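Local coordinates for uncharacterized protein DUF849 (PDB 3E02), which binds a zinc ion in a TIM-barrel fold and probably cleaves beta-keto acids such as 3-keto-5-aminohexanoate, at residues A[7-12]-A[290-295]; A[56-61]-A[133-138]; A[118-123]-A[141-146]; A[167-172]-A[189-194]. One frame throughout, in Å; residues are numbered along the deposited sequence. Where two conformers were deposited one is given.

Overall arrangement
Counted from the N terminus, interaction 1 closes the longest loop: residues 7-12, which lead into strand 10-13, meet residues 290-295, which lead into the last helix, and the other three contacts lie nested between them. Interaction 2 joins the loop 56-61 to residues 133-138, and interaction 3 joins residues 118-123 to 141-146. These two cross along the chain and share helix 136-142, with centres about 16 Å apart. Interaction 4 follows in series, tying strand 168-173 to the loop before strand 195-201. It reaches the same barrel sheet as interaction 1, whereas interactions 2 and 3 lie on the opposite side of the chain's centre from interaction 1.

Interaction 1: A[7-12]-A[290-295]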
# COMPACT_ATOMS: atom_id res chain seq x y z
N LYS A 7 20.94 -11.56 11.42
CA LYS A 7 22.05 -11.72 10.50
C LYS A 7 21.42 -12.02 9.14
O LYS A 7 20.51 -12.85 9.05
CB LYS A 7 22.96 -12.85 10.95
CG LYS A 7 23.59 -12.66 12.33
CD LYS A 7 24.49 -11.44 12.43
CE LYS A 7 25.18 -11.36 13.79
NZ LYS A 7 25.86 -10.05 13.95
N ILE A 8 21.89 -11.34 8.10
CA ILE A 8 21.34 -11.45 6.75
C ILE A 8 21.98 -12.62 6.00
O ILE A 8 23.22 -12.71 5.93
CB ILE A 8 21.55 -10.15 5.94
CG1 ILE A 8 20.78 -8.98 6.58
CG2 ILE A 8 21.10 -10.32 4.48
CD1 ILE A 8 21.11 -7.61 5.96
N ILE A 9 21.15 -13.48 5.44
CA ILE A 9 21.64 -14.57 4.59
C ILE A 9 21.86 -13.98 3.20
O ILE A 9 20.92 -13.47 2.58
CB ILE A 9 20.62 -15.72 4.46
CG1 ILE A 9 20.33 -16.34 5.83
CG2 ILE A 9 21.13 -16.81 3.47
CD1 ILE A 9 19.25 -17.41 5.80
N ILE A 10 23.10 -14.05 2.71
CA ILE A 10 23.43 -13.73 1.33
C ILE A 10 23.44 -15.08 0.60
O ILE A 10 24.25 -15.96 0.92
CB ILE A 10 24.82 -13.09 1.13
CG1 ILE A 10 24.89 -11.72 1.84
CG2 ILE A 10 25.12 -12.93 -0.39
CD1 ILE A 10 26.27 -11.06 1.77
N THR A 11 22.52 -15.23 -0.35
CA THR A 11 22.49 -16.39 -1.22
C THR A 11 23.14 -15.95 -2.54
O THR A 11 22.89 -14.84 -3.02
CB THR A 11 21.07 -16.89 -1.49
OG1 THR A 11 20.45 -17.30 -0.26
CG2 THR A 11 21.07 -18.11 -2.48
N CYS A 12 24.00 -16.80 -3.10
CA CYS A 12 24.57 -16.55 -4.42
C CYS A 12 24.07 -17.60 -5.42
O CYS A 12 24.37 -18.79 -5.26
CB CYS A 12 26.07 -16.57 -4.40
SG CYS A 12 26.76 -16.23 -6.05
N ASP A 290 24.46 -6.77 9.38
CA ASP A 290 25.49 -7.80 9.32
C ASP A 290 24.96 -9.07 8.67
O ASP A 290 23.74 -9.30 8.59
CB ASP A 290 26.06 -8.07 10.72
CG ASP A 290 27.41 -8.83 10.71
OD1 ASP A 290 28.08 -8.95 9.65
OD2 ASP A 290 27.78 -9.31 11.80
N ILE A 291 25.90 -9.85 8.12
CA ILE A 291 25.59 -11.07 7.40
C ILE A 291 25.69 -12.31 8.27
O ILE A 291 26.38 -12.32 9.29
CB ILE A 291 26.48 -11.23 6.12
CG1 ILE A 291 27.96 -11.50 6.44
CG2 ILE A 291 26.31 -9.98 5.25
CD1 ILE A 291 28.74 -11.94 5.19
N ALA A 292 25.01 -13.36 7.83
CA ALA A 292 24.99 -14.66 8.48
C ALA A 292 26.10 -15.55 7.94
O ALA A 292 26.39 -15.54 6.74
CB ALA A 292 23.64 -15.33 8.25
N THR A 293 26.72 -16.32 8.82
CA THR A 293 27.65 -17.38 8.41
C THR A 293 26.80 -18.56 7.92
O THR A 293 25.59 -18.61 8.20
CB THR A 293 28.52 -17.89 9.56
OG1 THR A 293 27.69 -18.50 10.56
CG2 THR A 293 29.35 -16.77 10.16
N PRO A 294 27.40 -19.50 7.18
CA PRO A 294 26.65 -20.69 6.78
C PRO A 294 25.90 -21.41 7.91
O PRO A 294 24.72 -21.71 7.76
CB PRO A 294 27.73 -21.58 6.18
CG PRO A 294 28.61 -20.60 5.53
CD PRO A 294 28.73 -19.50 6.54
N ASP A 295 26.57 -21.61 9.04
CA ASP A 295 25.94 -22.26 10.20
C ASP A 295 24.84 -21.43 10.86
O ASP A 295 23.86 -21.99 11.34
CB ASP A 295 27.00 -22.72 11.22
CG ASP A 295 27.84 -23.91 10.71
OD1 ASP A 295 27.46 -24.61 9.76
OD2 ASP A 295 28.91 -24.16 11.31
O HOH W 1 25.58 -14.53 4.26
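Two backbone hydrogen bonds on Ile8 join the start of the chain to residues 290-292. Ile8 N donates to Asp290 O at 2.8 Å, nearly straight and on a lone pair of the carbonyl. Ala292 N returns a bond to Ile8 O at 2.7 Å, its donor standing well above the carbonyl plane. The CA of Ile291 adds a CA-H...O contact to Ile8 O, so this oxygen is approached by two neighbouring residues of the other segment.

Ile8 and Ile291 thus form a single beta bridge. In this TIM-barrel family the bridge lies just ahead of strand 10-13, whose parallel neighbours are strands 48-54 and 253-256, and just before helix 294-301. Thr293 is the N-cap of that helix. A water carries the link one step further, accepting from Ile10 N and lying 2.8 Å from Ala292 O, where it can donate.

One salt bridge lies at the partly exposed margin. The Lys7 chain bends at chi2 (-61°), which brings CD near Ile291 O, and from there it extends until NZ meets Asp290 OD2 at 3.0 Å, on the anti side of the carboxylate. Asp290 OD1 takes a weak bond from Ile291 N. Asp290 has two conformers, and both bonds are those of the one described.

Apolar contacts fill in around the bridge. Lys7 CB rests against Ala292 CB at 3.7 Å. On the strand side, Ile10 CD1 reaches Ile291 CG2 at 3.6 Å as the two side chains cross obliquely. Ile8 and Ile291 both also touch Ile284 of helix 273-286, while Ile9 packs on Ala297 and Met300 of the helix that follows.

Interaction 2: A[56-61]-A[133-138]. With EDO (1,2-ethanediol), chain E; EDO (1,2-ethanediol), chain I.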
# COMPACT_ATOMS: atom_id res chain seq x y z
N PRO A 56 28.96 -28.90 -20.17
CA PRO A 56 30.32 -28.31 -20.11
C PRO A 56 30.91 -27.76 -21.42
O PRO A 56 31.78 -26.90 -21.35
CB PRO A 56 31.18 -29.47 -19.60
CG PRO A 56 30.25 -30.44 -19.01
CD PRO A 56 28.98 -30.31 -19.75
N LEU A 57 30.43 -28.23 -22.57
CA LEU A 57 30.94 -27.79 -23.87
C LEU A 57 30.23 -26.58 -24.45
O LEU A 57 30.88 -25.73 -25.02
CB LEU A 57 30.88 -28.94 -24.87
CG LEU A 57 31.78 -30.14 -24.53
CD1 LEU A 57 31.60 -31.20 -25.58
CD2 LEU A 57 33.25 -29.77 -24.42
N ASN A 58 28.91 -26.50 -24.30
CA ASN A 58 28.14 -25.40 -24.90
C ASN A 58 27.27 -24.59 -23.95
O ASN A 58 26.56 -23.70 -24.40
CB ASN A 58 27.33 -25.93 -26.11
CG ASN A 58 26.20 -26.88 -25.73
OD1 ASN A 58 25.75 -26.92 -24.59
ND2 ASN A 58 25.73 -27.63 -26.70
N GLY A 59 27.30 -24.88 -22.65
CA GLY A 59 26.52 -24.15 -21.67
C GLY A 59 25.01 -24.38 -21.63
O GLY A 59 24.33 -23.70 -20.85
N ARG A 60 24.48 -25.32 -22.42
CA ARG A 60 23.04 -25.61 -22.45
C ARG A 60 22.60 -26.09 -21.05
O ARG A 60 23.28 -26.95 -20.48
CB ARG A 60 22.72 -26.70 -23.49
CG ARG A 60 21.22 -26.95 -23.73
CD ARG A 60 20.93 -28.23 -24.51
NE ARG A 60 21.00 -28.10 -25.97
CZ ARG A 60 21.98 -28.53 -26.79
NH1 ARG A 60 23.08 -29.16 -26.34
NH2 ARG A 60 21.84 -28.33 -28.10
N PRO A 61 21.49 -25.55 -20.50
CA PRO A 61 21.05 -26.05 -19.19
C PRO A 61 20.87 -27.57 -19.14
O PRO A 61 20.42 -28.16 -20.12
CB PRO A 61 19.70 -25.37 -19.00
CG PRO A 61 19.86 -24.08 -19.68
CD PRO A 61 20.63 -24.43 -20.93
N PHE A 133 26.50 -20.41 -29.89
CA PHE A 133 25.99 -21.79 -30.04
C PHE A 133 24.58 -21.79 -30.63
O PHE A 133 23.78 -20.89 -30.36
CB PHE A 133 26.00 -22.52 -28.70
CG PHE A 133 27.35 -22.57 -28.04
CD1 PHE A 133 28.34 -23.42 -28.53
CD2 PHE A 133 27.63 -21.78 -26.92
CE1 PHE A 133 29.60 -23.48 -27.92
CE2 PHE A 133 28.89 -21.84 -26.29
CZ PHE A 133 29.87 -22.68 -26.80
N ASP A 134 24.29 -22.85 -31.41
CA ASP A 134 23.02 -23.02 -32.12
C ASP A 134 21.80 -23.08 -31.23
O ASP A 134 20.74 -22.68 -31.68
CB ASP A 134 23.01 -24.33 -32.94
CG ASP A 134 23.93 -24.31 -34.12
OD1 ASP A 134 24.45 -23.22 -34.48
OD2 ASP A 134 24.12 -25.40 -34.69
N TRP A 135 21.95 -23.61 -30.02
CA TRP A 135 20.81 -23.74 -29.09
C TRP A 135 20.29 -22.45 -28.47
O TRP A 135 19.14 -22.42 -28.03
CB TRP A 135 21.16 -24.71 -27.94
CG TRP A 135 22.17 -24.20 -26.97
CD1 TRP A 135 23.51 -24.38 -27.04
CD2 TRP A 135 21.92 -23.43 -25.79
NE1 TRP A 135 24.12 -23.77 -25.99
CE2 TRP A 135 23.18 -23.17 -25.19
CE3 TRP A 135 20.76 -22.93 -25.17
CZ2 TRP A 135 23.31 -22.44 -24.01
CZ3 TRP A 135 20.89 -22.21 -24.00
CH2 TRP A 135 22.15 -21.98 -23.42
N GLU A 136 21.10 -21.39 -28.45
CA GLU A 136 20.78 -20.18 -27.69
C GLU A 136 19.61 -19.38 -28.21
O GLU A 136 18.67 -19.11 -27.46
CB GLU A 136 22.01 -19.27 -27.54
CG GLU A 136 23.20 -19.92 -26.86
CD GLU A 136 24.37 -18.97 -26.80
OE1 GLU A 136 24.35 -18.07 -25.96
OE2 GLU A 136 25.29 -19.12 -27.61
N ARG A 137 19.62 -19.03 -29.50
CA ARG A 137 18.50 -18.24 -30.04
C ARG A 137 17.14 -18.99 -29.97
O ARG A 137 16.17 -18.38 -29.52
CB ARG A 137 18.79 -17.70 -31.44
CG ARG A 137 17.85 -16.55 -31.81
CD ARG A 137 17.93 -16.12 -33.28
NE ARG A 137 19.11 -15.32 -33.65
CZ ARG A 137 19.33 -14.05 -33.27
NH1 ARG A 137 18.48 -13.39 -32.48
NH2 ARG A 137 20.44 -13.43 -33.69
N PRO A 138 17.07 -20.26 -30.40
CA PRO A 138 15.81 -21.03 -30.29
C PRO A 138 15.31 -21.17 -28.84
O PRO A 138 14.10 -21.11 -28.62
CB PRO A 138 16.17 -22.39 -30.89
CG PRO A 138 17.33 -22.15 -31.73
CD PRO A 138 18.10 -21.06 -31.10
C1 EDO E . 23.79 -16.82 -35.26
O1 EDO E . 25.03 -16.21 -34.94
C2 EDO E . 22.66 -15.90 -34.82
O2 EDO E . 21.49 -16.68 -34.59
C1 EDO I . 33.09 -24.27 -22.66
O1 EDO I . 33.11 -24.46 -21.24
C2 EDO I . 32.15 -23.14 -23.00
O2 EDO I . 32.61 -21.95 -22.34
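Trp135 sets its indole against residues 58-61, and Phe133 turns one ring face to Asn58. The loop 56-61 follows strand 48-54 of the TIM-barrel sheet, and its turn is an Asx turn: Asn58 OD1 accepts from Arg60 N at 3.0 Å. Gly59 lies inside that turn with positive phi.

From the tryptophan backbone outward, Trp135 CB lies 3.7 Å from Arg60 NH2 in the conformer described; Arg60 was modelled in two. Chi1 of 70° sets CG between the backbone N and the carbonyl carbon, near Arg60 NE. CD2 faces Arg60 CB and CG. CD1 passes the Asn58 amide, close to its CG and ND2, and Trp135 NE1 donates to Asn58 O at 2.9 Å. That oxygen lies near the indole plane, although the donor stands 45° out of the carbonyl plane. Farther out, CE2 and CZ2 face the backbone of Arg60, whose CA makes a CH-pi contact over the six-membered ring at 3.8 Å from its centroid. Glu136 CG covers the opposite face. CZ3 and CH2 touch Pro61 CD, and Pro61 is about 6 Å from zinc ligand His52, side chain to side chain.

Glu136 also takes a hydrogen bond from Phe133 N through OE2, an oxygen shared with Thr22, while OE1 bonds Thr20. On the Phe133 ring, Asn58 CB gives a second CH-pi contact, and Asn58 O lies over the same ring, 3.3 Å from Phe133 CD2.

Interaction 3: A[118-123]-A[141-146]. With EDO (1,2-ethanediol), chain K.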
# COMPACT_ATOMS: atom_id res chain seq x y z
N ASN A 118 3.82 -17.68 -17.15
CA ASN A 118 4.56 -17.36 -18.38
C ASN A 118 5.97 -16.94 -17.93
O ASN A 118 6.11 -16.29 -16.90
CB ASN A 118 3.91 -16.20 -19.14
CG ASN A 118 2.58 -16.56 -19.76
OD1 ASN A 118 2.24 -17.74 -19.88
ND2 ASN A 118 1.84 -15.55 -20.19
N PHE A 119 6.99 -17.38 -18.65
CA PHE A 119 8.39 -17.08 -18.28
C PHE A 119 9.06 -16.73 -19.60
O PHE A 119 9.64 -17.60 -20.25
CB PHE A 119 9.01 -18.29 -17.56
CG PHE A 119 10.18 -17.94 -16.69
CD1 PHE A 119 11.34 -17.38 -17.24
CD2 PHE A 119 10.14 -18.18 -15.31
CE1 PHE A 119 12.43 -17.03 -16.43
CE2 PHE A 119 11.23 -17.84 -14.49
CZ PHE A 119 12.37 -17.28 -15.05
N ASN A 120 8.97 -15.46 -19.97
CA ASN A 120 9.38 -14.94 -21.26
C ASN A 120 10.71 -14.18 -21.21
O ASN A 120 10.77 -13.05 -20.72
CB ASN A 120 8.25 -14.04 -21.81
CG ASN A 120 8.46 -13.60 -23.26
OD1 ASN A 120 9.49 -13.89 -23.89
ND2 ASN A 120 7.47 -12.88 -23.81
N ILE A 121 11.78 -14.82 -21.70
CA ILE A 121 13.12 -14.19 -21.78
C ILE A 121 13.53 -13.92 -23.24
O ILE A 121 14.71 -13.64 -23.51
CB ILE A 121 14.19 -15.04 -21.01
CG1 ILE A 121 14.34 -16.46 -21.61
CG2 ILE A 121 13.81 -15.09 -19.53
CD1 ILE A 121 15.40 -17.28 -20.95
N SER A 122 12.56 -13.97 -24.16
CA SER A 122 12.80 -13.81 -25.59
C SER A 122 13.35 -12.44 -26.01
O SER A 122 14.09 -12.36 -26.99
CB SER A 122 11.51 -14.09 -26.38
OG SER A 122 10.53 -13.08 -26.14
N GLN A 123 12.99 -11.39 -25.28
CA GLN A 123 13.48 -10.03 -25.56
C GLN A 123 15.01 -9.90 -25.48
O GLN A 123 15.58 -9.04 -26.13
CB GLN A 123 12.81 -9.00 -24.63
CG GLN A 123 11.30 -8.83 -24.89
CD GLN A 123 10.61 -7.97 -23.83
OE1 GLN A 123 10.76 -8.19 -22.61
NE2 GLN A 123 9.82 -6.99 -24.29
N ALA A 141 13.90 -17.61 -27.92
CA ALA A 141 12.70 -17.38 -28.76
C ALA A 141 11.52 -18.27 -28.34
O ALA A 141 10.39 -17.80 -28.26
CB ALA A 141 13.03 -17.57 -30.24
N GLY A 142 11.82 -19.53 -28.01
CA GLY A 142 10.83 -20.49 -27.56
C GLY A 142 10.12 -20.12 -26.26
O GLY A 142 9.04 -20.66 -25.98
N THR A 143 10.69 -19.19 -25.47
CA THR A 143 10.07 -18.77 -24.22
C THR A 143 8.83 -17.88 -24.40
O THR A 143 8.09 -17.70 -23.43
CB THR A 143 11.06 -18.20 -23.20
OG1 THR A 143 11.59 -16.94 -23.64
CG2 THR A 143 12.18 -19.23 -22.90
N ARG A 144 8.60 -17.35 -25.62
CA ARG A 144 7.38 -16.58 -25.91
C ARG A 144 6.15 -17.46 -25.71
O ARG A 144 5.10 -16.96 -25.34
CB ARG A 144 7.38 -16.03 -27.34
CG ARG A 144 8.46 -15.03 -27.66
CD ARG A 144 8.44 -14.65 -29.13
NE ARG A 144 9.00 -15.71 -29.99
CZ ARG A 144 8.85 -15.79 -31.31
NH1 ARG A 144 8.17 -14.86 -32.00
NH2 ARG A 144 9.39 -16.81 -31.96
N ASP A 145 6.29 -18.76 -25.97
CA ASP A 145 5.20 -19.72 -25.84
C ASP A 145 5.47 -20.72 -24.72
O ASP A 145 5.06 -21.87 -24.81
CB ASP A 145 5.03 -20.43 -27.20
CG ASP A 145 3.73 -21.22 -27.31
OD1 ASP A 145 2.73 -20.87 -26.65
OD2 ASP A 145 3.73 -22.22 -28.04
N PHE A 146 6.10 -20.27 -23.63
CA PHE A 146 6.51 -21.14 -22.53
C PHE A 146 5.87 -20.77 -21.20
O PHE A 146 5.73 -19.59 -20.89
CB PHE A 146 8.03 -21.06 -22.38
CG PHE A 146 8.58 -21.86 -21.22
CD1 PHE A 146 8.59 -23.25 -21.26
CD2 PHE A 146 9.11 -21.22 -20.10
CE1 PHE A 146 9.10 -23.98 -20.18
CE2 PHE A 146 9.62 -21.95 -19.04
CZ PHE A 146 9.62 -23.34 -19.08
C1 EDO K . -0.50 -19.70 -30.57
O1 EDO K . -1.39 -20.82 -30.43
C2 EDO K . 0.78 -19.86 -29.75
O2 EDO K . 1.03 -21.20 -29.31
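With chi1 of 69°, Thr143 holds OG1 between its backbone N and carbonyl carbon and faces it to the backbone of residues 121-122. In Asn120, chi1 of -171° sets CG anti to the backbone N.

Thr143 OG1 accepts from Ile121 N at 2.9 Å and is also hydrogen-bonded to Leu140 O, three residues earlier, in helix 136-142. The rest of the threonine packs closely: Thr143 CB sits 3.3 Å from Phe119 O, and CG2 packs against Ile121 CG1. Beside it, Asn120 OD1 forms an Asx turn by accepting from Ser122 N, and takes a second bond from Ser122 OG at 2.6 Å, this one in the carbonyl plane on a lone pair. Ser122 OG in turn lies against Arg144 CG at 3.2 Å. In the conformer described, one of two for this arginine, Arg144 NE donates to Ala141 O at 3.0 Å, while Arg144 N reaches the same oxygen from the opposite face of its plane.

Phe119 N gives a weak bond to Phe146 O, next to the antiparallel pairing of strands 117-118 and 147-148. Phe119 CB also packs on Phe146 CD2, and Phe119 O lies at the edge of that ring. The loop is thereby fastened to the end of helix 136-142 at a subunit boundary, where Asn118 bonds Ser116 and Asn150 of the second subunit and Asp145 bonds its Thr151. Polar groups of the loop and the helix end share acceptors: Thr143 OG1 joins loop to helix, Asn120 OD1 holds two donors, and Ala141 O does so at least in that arginine conformer.

Interaction 4: A[167-172]-A[189-194]; sequences TRFEFE and KLVEPP
Val191 meets Phe169 and Phe171 across this contact, while the carbonyls that follow it face Arg168. Lys189 leaves helix 176-187 in a Schellman motif, and the chain turns through Leu190 into the buried Val191. Its CG1 is 3.9 Å from Phe171 CZ, and the two side chains reach toward each other tip to tip. The same methyl is 4.1 Å from Phe169 CD2, but there the side chains cross at about a right angle. CG1 lies near the plane of both rings, at their edges, and Phe169 CB covers one face of the Phe171 ring. Met159 of helix 152-163 touches both Val191 and Phe171.

Glu192 contributes its carbonyl, whose oxygen is 2.9 Å from Arg168 NH2 at an angle too poor for a hydrogen bond. Pro193 O, also near the guanidinium plane, takes a long, weak bond from Arg168 NH2 at 3.5 Å. A water bridges the same two groups, accepting from Arg168 NH1 and donating to Pro193 O at 2.8 Å. Bends at chi2 (-44°) and chi3 (-58°) curl the arginine chain on its way to these oxygens. Pro194 follows a cis peptide bond; its CD approaches NH2, and a second water lies between its O and Phe169 O.

The segment thus completes the beta-alpha-beta crossover from strand 168-173 through helix 176-187 to the parallel strand 195-201 of the TIM barrel. Arg168 NH1 has its hydrogen bond to Lys302 O, so the cationic group gathers carbonyl oxygens from two parts of the chain, and its positive charge is probably stabilised by their dipoles and by water rather than by a carboxylate of the two segments.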
# COMPACT_ATOMS: atom_id res chain seq x y z
N THR A 167 14.85 -32.27 3.35
CA THR A 167 15.15 -31.04 2.62
C THR A 167 14.27 -29.89 3.08
O THR A 167 13.09 -30.10 3.31
CB THR A 167 14.87 -31.24 1.11
OG1 THR A 167 15.50 -32.44 0.67
CG2 THR A 167 15.36 -30.05 0.28
N ARG A 168 14.86 -28.70 3.23
CA ARG A 168 14.11 -27.47 3.50
C ARG A 168 14.02 -26.73 2.17
O ARG A 168 14.94 -26.79 1.35
CB ARG A 168 14.79 -26.58 4.55
CG ARG A 168 15.11 -27.22 5.88
CD ARG A 168 14.01 -28.08 6.43
NE ARG A 168 12.76 -27.34 6.60
CZ ARG A 168 12.27 -26.86 7.74
NH1 ARG A 168 12.89 -27.02 8.90
NH2 ARG A 168 11.12 -26.21 7.73
N PHE A 169 12.92 -26.02 1.94
CA PHE A 169 12.73 -25.33 0.67
C PHE A 169 12.91 -23.84 0.65
O PHE A 169 12.60 -23.15 1.62
CB PHE A 169 11.35 -25.65 0.09
CG PHE A 169 11.09 -27.11 -0.08
CD1 PHE A 169 11.85 -27.85 -1.00
CD2 PHE A 169 10.12 -27.76 0.67
CE1 PHE A 169 11.65 -29.23 -1.15
CE2 PHE A 169 9.90 -29.14 0.52
CZ PHE A 169 10.66 -29.88 -0.39
N GLU A 170 13.46 -23.38 -0.48
CA GLU A 170 13.57 -21.96 -0.82
C GLU A 170 12.31 -21.80 -1.69
O GLU A 170 12.32 -22.22 -2.85
CB GLU A 170 14.87 -21.66 -1.59
CG GLU A 170 15.11 -20.18 -2.07
CD GLU A 170 16.16 -20.04 -3.20
OE1 GLU A 170 16.59 -21.04 -3.80
OE2 GLU A 170 16.54 -18.89 -3.54
N PHE A 171 11.25 -21.24 -1.13
CA PHE A 171 9.98 -21.06 -1.86
C PHE A 171 10.07 -19.87 -2.81
O PHE A 171 10.10 -18.72 -2.34
CB PHE A 171 8.81 -20.89 -0.89
CG PHE A 171 8.62 -22.04 0.06
CD1 PHE A 171 8.14 -23.26 -0.41
CD2 PHE A 171 8.91 -21.91 1.42
CE1 PHE A 171 7.96 -24.35 0.46
CE2 PHE A 171 8.73 -22.98 2.31
CZ PHE A 171 8.25 -24.21 1.82
N GLU A 172 10.13 -20.12 -4.12
CA GLU A 172 10.27 -19.05 -5.12
C GLU A 172 8.88 -18.54 -5.47
O GLU A 172 8.09 -19.27 -6.04
CB GLU A 172 10.96 -19.49 -6.41
CG GLU A 172 12.12 -20.42 -6.28
CD GLU A 172 13.21 -19.92 -5.39
OE1 GLU A 172 13.38 -18.70 -5.23
OE2 GLU A 172 13.93 -20.78 -4.87
N LYS A 189 -0.31 -28.44 6.23
CA LYS A 189 0.87 -28.94 6.93
C LYS A 189 1.83 -29.82 6.10
O LYS A 189 2.51 -30.69 6.65
CB LYS A 189 0.45 -29.57 8.28
CG LYS A 189 -0.12 -28.53 9.23
CD LYS A 189 -0.81 -29.13 10.44
CE LYS A 189 -1.03 -28.07 11.53
NZ LYS A 189 -1.64 -26.80 11.01
N LEU A 190 1.89 -29.58 4.79
CA LEU A 190 2.82 -30.30 3.91
C LEU A 190 4.24 -29.76 4.02
O LEU A 190 5.20 -30.43 3.62
CB LEU A 190 2.32 -30.34 2.47
CG LEU A 190 0.91 -30.95 2.27
CD1 LEU A 190 0.67 -31.21 0.78
CD2 LEU A 190 0.71 -32.25 3.05
N VAL A 191 4.37 -28.54 4.55
CA VAL A 191 5.65 -27.91 4.89
C VAL A 191 5.49 -27.29 6.29
O VAL A 191 4.39 -26.85 6.66
CB VAL A 191 6.09 -26.88 3.83
CG1 VAL A 191 6.49 -27.61 2.55
CG2 VAL A 191 5.00 -25.83 3.58
N GLU A 192 6.58 -27.29 7.06
CA GLU A 192 6.62 -26.76 8.43
C GLU A 192 7.45 -25.48 8.50
O GLU A 192 8.35 -25.29 7.69
CB GLU A 192 7.26 -27.78 9.37
CG GLU A 192 6.50 -29.10 9.53
CD GLU A 192 5.17 -29.00 10.28
OE1 GLU A 192 4.85 -27.94 10.88
OE2 GLU A 192 4.43 -30.02 10.28
N PRO A 193 7.15 -24.59 9.45
CA PRO A 193 7.97 -23.39 9.59
C PRO A 193 9.40 -23.71 10.05
O PRO A 193 9.64 -24.81 10.56
CB PRO A 193 7.22 -22.54 10.62
CG PRO A 193 6.30 -23.42 11.29
CD PRO A 193 6.03 -24.60 10.42
N PRO A 194 10.36 -22.79 9.83
CA PRO A 194 10.24 -21.49 9.17
C PRO A 194 10.16 -21.62 7.65
O PRO A 194 10.78 -22.53 7.08
CB PRO A 194 11.54 -20.78 9.57
CG PRO A 194 12.49 -21.87 9.69
CD PRO A 194 11.74 -23.02 10.28
O HOH W 2 11.45 -26.59 11.64
O HOH W 3 11.65 -22.99 4.23